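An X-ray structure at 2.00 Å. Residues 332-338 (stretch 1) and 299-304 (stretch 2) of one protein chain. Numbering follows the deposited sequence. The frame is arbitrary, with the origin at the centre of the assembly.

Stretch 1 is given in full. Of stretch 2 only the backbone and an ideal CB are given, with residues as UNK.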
# COMPACT_ATOMS: atom_id res chain seq x y z
N GLN A 332 14.45 -27.87 -5.66
CA GLN A 332 14.13 -28.46 -6.96
C GLN A 332 12.63 -28.71 -7.12
O GLN A 332 12.06 -28.38 -8.16
CB GLN A 332 14.93 -29.75 -7.20
CG GLN A 332 15.01 -30.17 -8.67
CD GLN A 332 15.92 -29.28 -9.48
OE1 GLN A 332 17.11 -29.14 -9.19
NE2 GLN A 332 15.36 -28.66 -10.50
N ASP A 333 11.99 -29.23 -6.06
CA ASP A 333 10.55 -29.50 -6.06
C ASP A 333 9.71 -28.24 -6.15
O ASP A 333 8.68 -28.25 -6.83
CB ASP A 333 10.15 -30.37 -4.84
CG ASP A 333 10.61 -31.81 -4.93
OD1 ASP A 333 10.55 -32.52 -3.90
OD2 ASP A 333 11.04 -32.24 -6.03
N ALA A 334 10.16 -27.16 -5.47
CA ALA A 334 9.51 -25.85 -5.48
C ALA A 334 9.55 -25.28 -6.90
O ALA A 334 8.50 -24.90 -7.44
CB ALA A 334 10.21 -24.90 -4.52
N ALA A 335 10.75 -25.27 -7.52
CA ALA A 335 10.98 -24.79 -8.88
C ALA A 335 10.13 -25.61 -9.87
O ALA A 335 9.44 -25.02 -10.70
CB ALA A 335 12.46 -24.90 -9.23
N ASN A 336 10.14 -26.96 -9.71
CA ASN A 336 9.35 -27.87 -10.55
C ASN A 336 7.86 -27.54 -10.50
O ASN A 336 7.28 -27.34 -11.57
CB ASN A 336 9.63 -29.34 -10.21
CG ASN A 336 10.82 -29.87 -10.95
OD1 ASN A 336 10.86 -29.92 -12.18
ND2 ASN A 336 11.84 -30.29 -10.22
N ALA A 337 7.28 -27.40 -9.29
CA ALA A 337 5.87 -27.05 -9.08
C ALA A 337 5.48 -25.72 -9.73
O ALA A 337 4.45 -25.65 -10.40
CB ALA A 337 5.54 -27.02 -7.60
N LEU A 338 6.32 -24.68 -9.54
CA LEU A 338 6.08 -23.36 -10.10
C LEU A 338 6.12 -23.37 -11.62
O LEU A 338 5.18 -22.87 -12.25
CB LEU A 338 7.07 -22.31 -9.52
CG LEU A 338 6.87 -20.82 -9.92
CD1 LEU A 338 5.45 -20.33 -9.65
CD2 LEU A 338 7.89 -19.92 -9.23
N UNK A 299 -2.04 -33.87 -4.76
CA UNK A 299 -1.12 -33.90 -5.92
C UNK A 299 0.26 -33.30 -5.61
O UNK A 299 1.26 -33.77 -6.16
CB UNK A 299 -1.74 -33.14 -7.09
N UNK A 300 0.31 -32.23 -4.77
CA UNK A 300 1.56 -31.53 -4.46
C UNK A 300 1.97 -31.57 -2.99
O UNK A 300 1.85 -30.57 -2.27
CB UNK A 300 1.44 -30.07 -4.90
N UNK A 301 2.50 -32.72 -2.54
CA UNK A 301 2.98 -32.84 -1.16
C UNK A 301 4.50 -32.62 -1.07
O UNK A 301 5.06 -32.56 0.03
CB UNK A 301 2.62 -34.22 -0.60
N UNK A 302 5.14 -32.40 -2.25
CA UNK A 302 6.56 -32.10 -2.45
C UNK A 302 6.86 -30.62 -2.13
O UNK A 302 8.03 -30.23 -2.07
CB UNK A 302 6.97 -32.43 -3.89
N UNK A 303 5.80 -29.79 -1.94
CA UNK A 303 5.84 -28.35 -1.63
C UNK A 303 4.94 -28.04 -0.42
O UNK A 303 4.00 -28.80 -0.14
CB UNK A 303 5.40 -27.53 -2.84
N UNK A 304 5.19 -26.91 0.29
CA UNK A 304 4.39 -26.54 1.45
C UNK A 304 3.17 -25.66 1.11
O UNK A 304 2.09 -25.86 1.66
CB UNK A 304 5.28 -25.81 2.46

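Stretch 1 is helical throughout, with the backbone hydrogen bonds Asn 336 N to Gln 332 O (2.8 Å), Ala 337 N to Asp 333 O (3.0 Å) and Leu 338 N to Ala 334 O (3.0 Å). The face it offers to stretch 2 carries the side chains of Asp 333 and Ala 337, whose CA-to-CB bonds point toward the other chain segment. The nearest CA pairs fix the register: Asp 333 CA to the CA of position 302 is 6.0 Å, and Ala 334 CA to the CA of position 303 is 5.9 Å.

Position 299 has no atom of stretch 1 within 5.5 Å of its ideal CB, so the helix sets no preference, and many side chains, polar or charged, would do. It is Glu 299, which makes no contact with the helix and hydrogen-bonds elsewhere in the structure.

At position 300, phi/psi of -118/76 is a loop conformation that most residues other than proline can adopt. The ideal CB again has no close neighbour in stretch 1, yet CA-to-CB points toward the helix, where the methyl of Ala 337 is the feature to reach. A short side chain would stop before it; a longer apolar one, such as leucine, methionine or isoleucine, could cover the distance. The residue is Leu 300. With chi1 at -77° (m) and chi2 at 160° (t), its CD2 comes to 3.8 Å from Ala 337 CB, an apolar contact made by the tip of the side chain.

At position 301 nothing of stretch 1 lies within 5.5 Å of the ideal CB, so the helix sets no preference and a polar or charged side chain is as plausible as any other. It is Lys 301, whose NZ is hydrogen-bonded elsewhere in the structure.

Position 302 points its CB toward the helix, and the ideal CB lies 3.6 Å from Asp 333 OD1. That closeness to a carboxylate argues for a small or polar side chain, with serine, threonine, alanine and asparagine all reasonable; an acidic one would suit less well. Thr 302 occupies it, with chi1 at 52° (p). No direct hydrogen bond joins it to the helix. Instead one water bridges the two segments: it lies 2.9 Å from Thr 302 OG1 and donates to Asp 333 O at 2.7 Å. The backbone also packs here, Thr 302 O lying 3.5 Å from Asp 333 CB.

Position 303 is extended (-130/158), and its CA-to-CB bond runs sideways. The ideal CB is 4.8 Å from Ala 337 CB and 5.2 Å from both Ala 334 CA and Asp 333 O, leaving room for further carbons against a largely apolar patch; valine, isoleucine or leucine would fit the description. Ile 303, with chi1 at 63° (p), directs CG2 onto the helix: this methyl is 3.8 Å from Ala 337 CB, 3.8 Å from Ala 334 CA and 3.6 Å from Asp 333 O. Ala 337 CB thus meets both Leu 300 and Ile 303.

Position 304 has nothing of stretch 1 within 5.5 Å of its ideal CB, so the helix does not discriminate and small, polar or larger side chains are equally compatible with it. The residue is Ser 304, with OG hydrogen-bonded elsewhere in the structure.

Stretch 2 299-304: ELKTIS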
# COMPACT_ATOMS: atom_id res chain seq x y z
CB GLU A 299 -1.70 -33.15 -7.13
CG GLU A 299 -3.00 -33.68 -7.70
CD GLU A 299 -3.66 -32.74 -8.69
OE1 GLU A 299 -3.00 -32.34 -9.68
OE2 GLU A 299 -4.85 -32.39 -8.47
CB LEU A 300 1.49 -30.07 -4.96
CG LEU A 300 1.69 -29.83 -6.45
CD1 LEU A 300 1.14 -28.49 -6.84
CD2 LEU A 300 3.16 -29.94 -6.84
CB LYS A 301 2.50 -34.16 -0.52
CG LYS A 301 1.48 -33.94 0.62
CD LYS A 301 0.21 -33.17 0.19
CE LYS A 301 -0.54 -32.58 1.36
NZ LYS A 301 -1.43 -31.46 0.94
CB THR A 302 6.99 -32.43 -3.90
OG1 THR A 302 6.11 -31.80 -4.82
CG2 THR A 302 7.05 -33.93 -4.17
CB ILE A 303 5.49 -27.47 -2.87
CG1 ILE A 303 4.05 -27.71 -3.37
CG2 ILE A 303 6.52 -27.63 -3.99
CD1 ILE A 303 3.40 -26.54 -4.07
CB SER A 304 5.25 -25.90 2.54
OG SER A 304 5.65 -24.57 2.23
O HOH W 1 7.07 -30.44 -7.19
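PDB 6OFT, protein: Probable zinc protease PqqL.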